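Local coordinates for protein putative trimethylamine methyltransferase (Rhizobium meliloti, PDB 4YYC) that probably transfers methyl groups, as a methyltransferase of the trimethylamine methyltransferase family, at residues P124-Q129 with S204-M209; T135-V140 with S173-G178. One frame throughout, in Å; residues are numbered along the deposited sequence.

Interaction 1: residues P124-Q129 with S204-M209; sequences PERNAQ and SDKPFM
R126 meets D205 through a salt bridge that uses a single nitrogen: NE donates to OD1 over 2.9 Å, with an N-H...O angle of 142°. OD1 lies close to the guanidinium plane, at its edge, whereas NE approaches the carboxylate on the syn side, clearly tilted out of its plane. The two flat groups are turned 72° apart, so the pair is not a flat two-pronged one. A water bridges the remaining groups, accepting from R126 NH2 at 3.1 Å and donating to D205 OD2 at 2.7 Å. N123 also donates to OD2, so the carboxylate of this buried aspartate is gripped at both oxygens.

The other contacts are van der Waals. A bend at chi2 (-133°) carries CD of R126 to within 3.5 Å of CG of K206, whose extended, methylene-rich chain suits packing here while its amino group leaves for M174 O and other acceptors. The ring of P207 lies against the main chain, CD 3.3 Å from R126 O, and its CG reaches A128 CB at 4.4 Å, a loose apolar contact in which the small alanine leaves room for the ring. A leucine in place of R126 would probably leave D205 OD1 without its positive mate and the water without its NH2 donor.

Within 204-209, S204 OG accepts from K206 N in an ST turn. The segment follows helix 192-202 and ends in the short, weakly bonded strand 208-209. Y169 of helix 158-170 touches D205, and W119 of strand 116-119, paired with strand 128-131, packs on P207.

Interaction 2: residues T135-V140 with S173-G178; sequences TVFAPV and SMHSSG
F137 is paired to H175 by a side chain acting where a strand would offer a carbonyl: ND1 of the imidazole accepts from F137 N at 3.0 Å, in the ring plane and almost straight at 171°. The arrangement is consistent with the TIM barrel of this family, the irregular segment 173-178 lying between strand 134-137 and strand 208-209. A histidine suits the place because its two nitrogens serve different partners, NE2 being bonded to Q418 OE1. F137 O in turn receives S176 N at 3.0 Å, close to the C=O direction, and more weakly H175 N.

With CG anti to its carbonyl carbon (chi1 -66°), the phenyl ring lies alongside the imidazole, nearly parallel but slid so far that they barely overlap. S173 O touches both rings, lying at the phenyl edge 3.2 Å from F137 CD2 and over the imidazole face near its rim.

M174, present as selenomethionine, is bent at chi2 and chi3, and its SE rests 3.4 Å from F137 O and 3.7 Å from P139 CD. G178 has to be glycine, since a CB would collide with P139 CD and be jammed against the carbonyl O of the residue before. S176 OG, also bonded to P207 O, accepts from G178 N in an ST turn. Beside it, P139, a residue with no N-H to satisfy, sets its CD 3.3 Å from S176 O.

Overall arrangement
From the N terminus the chain passes through 124-129 and turns directly from strand 128-131 into strand 134-137, so the first halves of both contacts are neighbours in sequence. It then runs through helix 158-170 to 173-178, where interaction 2 closes the shorter loop, and through helix 192-202 to 204-209, where interaction 1 closes the longer one around it. The contacts therefore nest rather than cross, their centres about 9 Å apart. Interaction 1 ties the paired strands 116-119 and 128-131 to the run into strand 208-209; interaction 2 ties strand 134-137 to the loop after helix 158-170. The returning segments also touch, P207 CD packing 3.4 Å from H175 O.

Interaction 1: residues P124-Q129 with S204-M209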
loop_
_atom_site.group_PDB
_atom_site.type_symbol
_atom_site.label_atom_id
_atom_site.label_comp_id
_atom_site.label_asym_id
_atom_site.label_seq_id
_atom_site.Cartn_x
_atom_site.Cartn_y
_atom_site.Cartn_z
ATOM N N PRO A 124 -25.484 19.302 9.060
ATOM C CA PRO A 124 -24.222 20.039 9.186
ATOM C C PRO A 124 -23.118 19.305 9.916
ATOM O O PRO A 124 -21.939 19.569 9.682
ATOM C CB PRO A 124 -24.627 21.294 9.964
ATOM C CG PRO A 124 -26.080 21.432 9.708
ATOM C CD PRO A 124 -26.597 20.035 9.672
ATOM N N GLU A 125 -23.477 18.334 10.733
ATOM C CA GLU A 125 -22.463 17.474 11.353
ATOM C C GLU A 125 -21.642 16.666 10.352
ATOM O O GLU A 125 -20.554 16.178 10.685
ATOM C CB GLU A 125 -23.098 16.518 12.333
ATOM C CG GLU A 125 -23.660 17.220 13.550
ATOM C CD GLU A 125 -22.630 18.129 14.234
ATOM O OE1 GLU A 125 -21.628 17.578 14.741
ATOM O OE2 GLU A 125 -22.807 19.384 14.227
ATOM N N ARG A 126 -22.169 16.507 9.147
ATOM C CA ARG A 126 -21.505 15.763 8.089
ATOM C C ARG A 126 -20.770 16.665 7.116
ATOM O O ARG A 126 -20.288 16.214 6.103
ATOM C CB ARG A 126 -22.477 14.853 7.370
ATOM C CG ARG A 126 -23.247 13.994 8.362
ATOM C CD ARG A 126 -23.273 12.574 7.947
ATOM N NE ARG A 126 -24.088 11.698 8.792
ATOM C CZ ARG A 126 -23.754 11.242 9.991
ATOM N NH1 ARG A 126 -22.622 11.614 10.592
ATOM N NH2 ARG A 126 -24.577 10.396 10.599
ATOM N N ASN A 127 -20.674 17.963 7.420
ATOM C CA ASN A 127 -19.888 18.863 6.571
ATOM C C ASN A 127 -18.463 18.328 6.452
ATOM O O ASN A 127 -17.952 17.750 7.411
ATOM C CB ASN A 127 -19.800 20.271 7.172
ATOM C CG ASN A 127 -21.103 21.053 7.099
ATOM O OD1 ASN A 127 -22.116 20.622 6.527
ATOM N ND2 ASN A 127 -21.093 22.231 7.742
ATOM N N ALA A 128 -17.826 18.542 5.301
ATOM C CA ALA A 128 -16.461 18.036 5.050
ATOM C C ALA A 128 -15.582 19.146 4.557
ATOM O O ALA A 128 -15.977 19.898 3.690
ATOM C CB ALA A 128 -16.477 16.932 4.026
ATOM N N GLN A 129 -14.393 19.249 5.096
ATOM C CA GLN A 129 -13.414 20.179 4.584
ATOM C C GLN A 129 -12.817 19.628 3.318
ATOM O O GLN A 129 -12.345 18.499 3.326
ATOM C CB GLN A 129 -12.286 20.481 5.596
ATOM C CG GLN A 129 -11.228 21.432 5.031
ATOM C CD GLN A 129 -10.151 21.784 6.030
ATOM O OE1 GLN A 129 -10.487 22.361 7.072
ATOM N NE2 GLN A 129 -8.838 21.492 5.731
ATOM N N SER A 204 -29.556 9.608 2.272
ATOM C CA SER A 204 -28.311 9.967 2.973
ATOM C C SER A 204 -28.434 11.399 3.472
ATOM O O SER A 204 -29.310 12.148 2.994
ATOM C CB SER A 204 -27.146 9.897 2.010
ATOM O OG SER A 204 -25.923 10.014 2.725
ATOM N N ASP A 205 -27.562 11.771 4.390
ATOM C CA ASP A 205 -27.397 13.170 4.782
ATOM C C ASP A 205 -25.941 13.621 4.683
ATOM O O ASP A 205 -25.583 14.643 5.247
ATOM C CB ASP A 205 -27.976 13.427 6.178
ATOM C CG ASP A 205 -27.291 12.630 7.267
ATOM O OD1 ASP A 205 -26.359 11.881 6.980
ATOM O OD2 ASP A 205 -27.703 12.812 8.453
ATOM N N LYS A 206 -25.139 12.846 3.951
ATOM C CA LYS A 206 -23.742 13.161 3.699
ATOM C C LYS A 206 -23.634 14.039 2.462
ATOM O O LYS A 206 -24.509 14.045 1.627
ATOM C CB LYS A 206 -22.914 11.881 3.559
ATOM C CG LYS A 206 -22.777 11.092 4.844
ATOM C CD LYS A 206 -22.040 9.765 4.732
ATOM C CE LYS A 206 -22.003 9.049 6.071
ATOM N NZ LYS A 206 -21.233 7.782 5.957
ATOM N N PRO A 207 -22.532 14.783 2.314
ATOM C CA PRO A 207 -22.427 15.689 1.162
ATOM C C PRO A 207 -22.389 14.922 -0.165
ATOM O O PRO A 207 -21.803 13.868 -0.239
ATOM C CB PRO A 207 -21.135 16.430 1.376
ATOM C CG PRO A 207 -20.539 15.905 2.580
ATOM C CD PRO A 207 -21.408 14.905 3.247
ATOM N N PHE A 208 -23.035 15.471 -1.179
ATOM C CA PHE A 208 -23.234 14.763 -2.438
ATOM C C PHE A 208 -22.752 15.579 -3.623
ATOM O O PHE A 208 -22.450 16.784 -3.495
ATOM C CB PHE A 208 -24.694 14.319 -2.559
ATOM C CG PHE A 208 -25.677 15.458 -2.677
ATOM C CD1 PHE A 208 -25.922 16.045 -3.902
ATOM C CD2 PHE A 208 -26.344 15.965 -1.556
ATOM C CE1 PHE A 208 -26.845 17.079 -4.031
ATOM C CE2 PHE A 208 -27.236 17.012 -1.674
ATOM C CZ PHE A 208 -27.490 17.579 -2.921
HETATM N N MSE A 209 -22.725 14.929 -4.770
HETATM C CA MSE A 209 -22.218 15.497 -6.018
HETATM C C MSE A 209 -23.354 15.725 -6.972
HETATM O O MSE A 209 -24.398 15.070 -6.911
HETATM C CB MSE A 209 -21.209 14.523 -6.658
HETATM C CG MSE A 209 -19.987 14.280 -5.790
HETATM SE SE MSE A 209 -18.834 12.917 -6.593
HETATM C CE MSE A 209 -18.000 14.041 -7.936
HETATM O O HOH W 1 -27.575 10.674 10.069
#

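Interaction 2: residues T135-V140 with S173-G178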
loop_
_atom_site.group_PDB
_atom_site.type_symbol
_atom_site.label_atom_id
_atom_site.label_comp_id
_atom_site.label_asym_id
_atom_site.label_seq_id
_atom_site.Cartn_x
_atom_site.Cartn_y
_atom_site.Cartn_z
ATOM N N THR A 135 -8.909 14.806 4.327
ATOM C CA THR A 135 -9.139 13.754 3.313
ATOM C C THR A 135 -10.584 13.319 3.420
ATOM O O THR A 135 -11.076 13.011 4.503
ATOM C CB THR A 135 -8.168 12.565 3.493
ATOM O OG1 THR A 135 -6.841 12.993 3.200
ATOM C CG2 THR A 135 -8.514 11.402 2.557
ATOM N N VAL A 136 -11.267 13.320 2.255
ATOM C CA VAL A 136 -12.680 13.005 2.165
ATOM C C VAL A 136 -12.847 11.873 1.145
ATOM O O VAL A 136 -12.524 12.029 -0.026
ATOM C CB VAL A 136 -13.447 14.258 1.679
ATOM C CG1 VAL A 136 -14.910 13.967 1.445
ATOM C CG2 VAL A 136 -13.285 15.394 2.687
ATOM N N PHE A 137 -13.444 10.766 1.585
ATOM C CA PHE A 137 -13.681 9.600 0.747
ATOM C C PHE A 137 -15.092 9.648 0.164
ATOM O O PHE A 137 -16.079 9.867 0.894
ATOM C CB PHE A 137 -13.549 8.318 1.534
ATOM C CG PHE A 137 -12.161 8.032 2.025
ATOM C CD1 PHE A 137 -11.068 8.223 1.224
ATOM C CD2 PHE A 137 -11.967 7.495 3.309
ATOM C CE1 PHE A 137 -9.781 7.896 1.693
ATOM C CE2 PHE A 137 -10.697 7.167 3.767
ATOM C CZ PHE A 137 -9.608 7.375 2.966
ATOM N N ALA A 138 -15.206 9.315 -1.125
ATOM C CA ALA A 138 -16.487 9.198 -1.825
ATOM C C ALA A 138 -16.550 7.896 -2.587
ATOM O O ALA A 138 -15.496 7.333 -2.950
ATOM C CB ALA A 138 -16.694 10.309 -2.816
ATOM N N PRO A 139 -17.751 7.406 -2.870
ATOM C CA PRO A 139 -17.836 6.133 -3.619
ATOM C C PRO A 139 -17.389 6.158 -5.071
ATOM O O PRO A 139 -17.122 7.206 -5.683
ATOM C CB PRO A 139 -19.325 5.760 -3.529
ATOM C CG PRO A 139 -19.896 6.622 -2.433
ATOM C CD PRO A 139 -19.056 7.844 -2.374
ATOM N N VAL A 140 -17.265 4.947 -5.598
ATOM C CA VAL A 140 -17.272 4.699 -7.046
ATOM C C VAL A 140 -18.212 5.631 -7.802
ATOM O O VAL A 140 -19.318 5.923 -7.350
ATOM C CB VAL A 140 -17.574 3.228 -7.330
ATOM C CG1 VAL A 140 -18.947 2.828 -6.793
ATOM C CG2 VAL A 140 -17.388 2.878 -8.811
ATOM N N SER A 173 -16.422 5.298 7.418
ATOM C CA SER A 173 -15.390 6.184 6.873
ATOM C C SER A 173 -15.683 6.632 5.464
ATOM O O SER A 173 -14.814 7.192 4.807
ATOM C CB SER A 173 -13.968 5.587 7.010
ATOM O OG SER A 173 -13.526 5.594 8.354
HETATM N N MSE A 174 -16.919 6.458 4.994
HETATM C CA MSE A 174 -17.338 7.058 3.703
HETATM C C MSE A 174 -17.860 8.418 4.046
HETATM O O MSE A 174 -18.923 8.543 4.650
HETATM C CB MSE A 174 -18.352 6.153 3.005
HETATM C CG MSE A 174 -18.672 6.584 1.594
HETATM SE SE MSE A 174 -17.035 6.613 0.494
HETATM C CE MSE A 174 -16.988 4.778 0.191
ATOM N N HIS A 175 -17.157 9.484 3.689
ATOM C CA HIS A 175 -17.543 10.804 4.167
ATOM C C HIS A 175 -18.534 11.497 3.252
ATOM O O HIS A 175 -19.247 12.379 3.715
ATOM C CB HIS A 175 -16.318 11.672 4.348
ATOM C CG HIS A 175 -15.235 10.969 5.125
ATOM N ND1 HIS A 175 -14.053 10.578 4.550
ATOM C CD2 HIS A 175 -15.181 10.556 6.414
ATOM C CE1 HIS A 175 -13.307 9.963 5.451
ATOM N NE2 HIS A 175 -13.977 9.931 6.589
ATOM N N SER A 176 -18.527 11.147 1.985
ATOM C CA SER A 176 -19.467 11.703 0.997
ATOM C C SER A 176 -20.365 10.617 0.471
ATOM O O SER A 176 -19.932 9.483 0.304
ATOM C CB SER A 176 -18.674 12.262 -0.166
ATOM O OG SER A 176 -19.479 12.628 -1.275
ATOM N N SER A 177 -21.577 11.014 0.122
ATOM C CA SER A 177 -22.552 10.153 -0.556
ATOM C C SER A 177 -22.159 9.850 -1.988
ATOM O O SER A 177 -22.579 8.846 -2.558
ATOM C CB SER A 177 -23.920 10.813 -0.548
ATOM O OG SER A 177 -24.964 9.903 -0.787
ATOM N N GLY A 178 -21.359 10.706 -2.583
ATOM C CA GLY A 178 -20.944 10.531 -3.976
ATOM C C GLY A 178 -21.896 11.170 -4.999
ATOM O O GLY A 178 -22.640 12.077 -4.688
#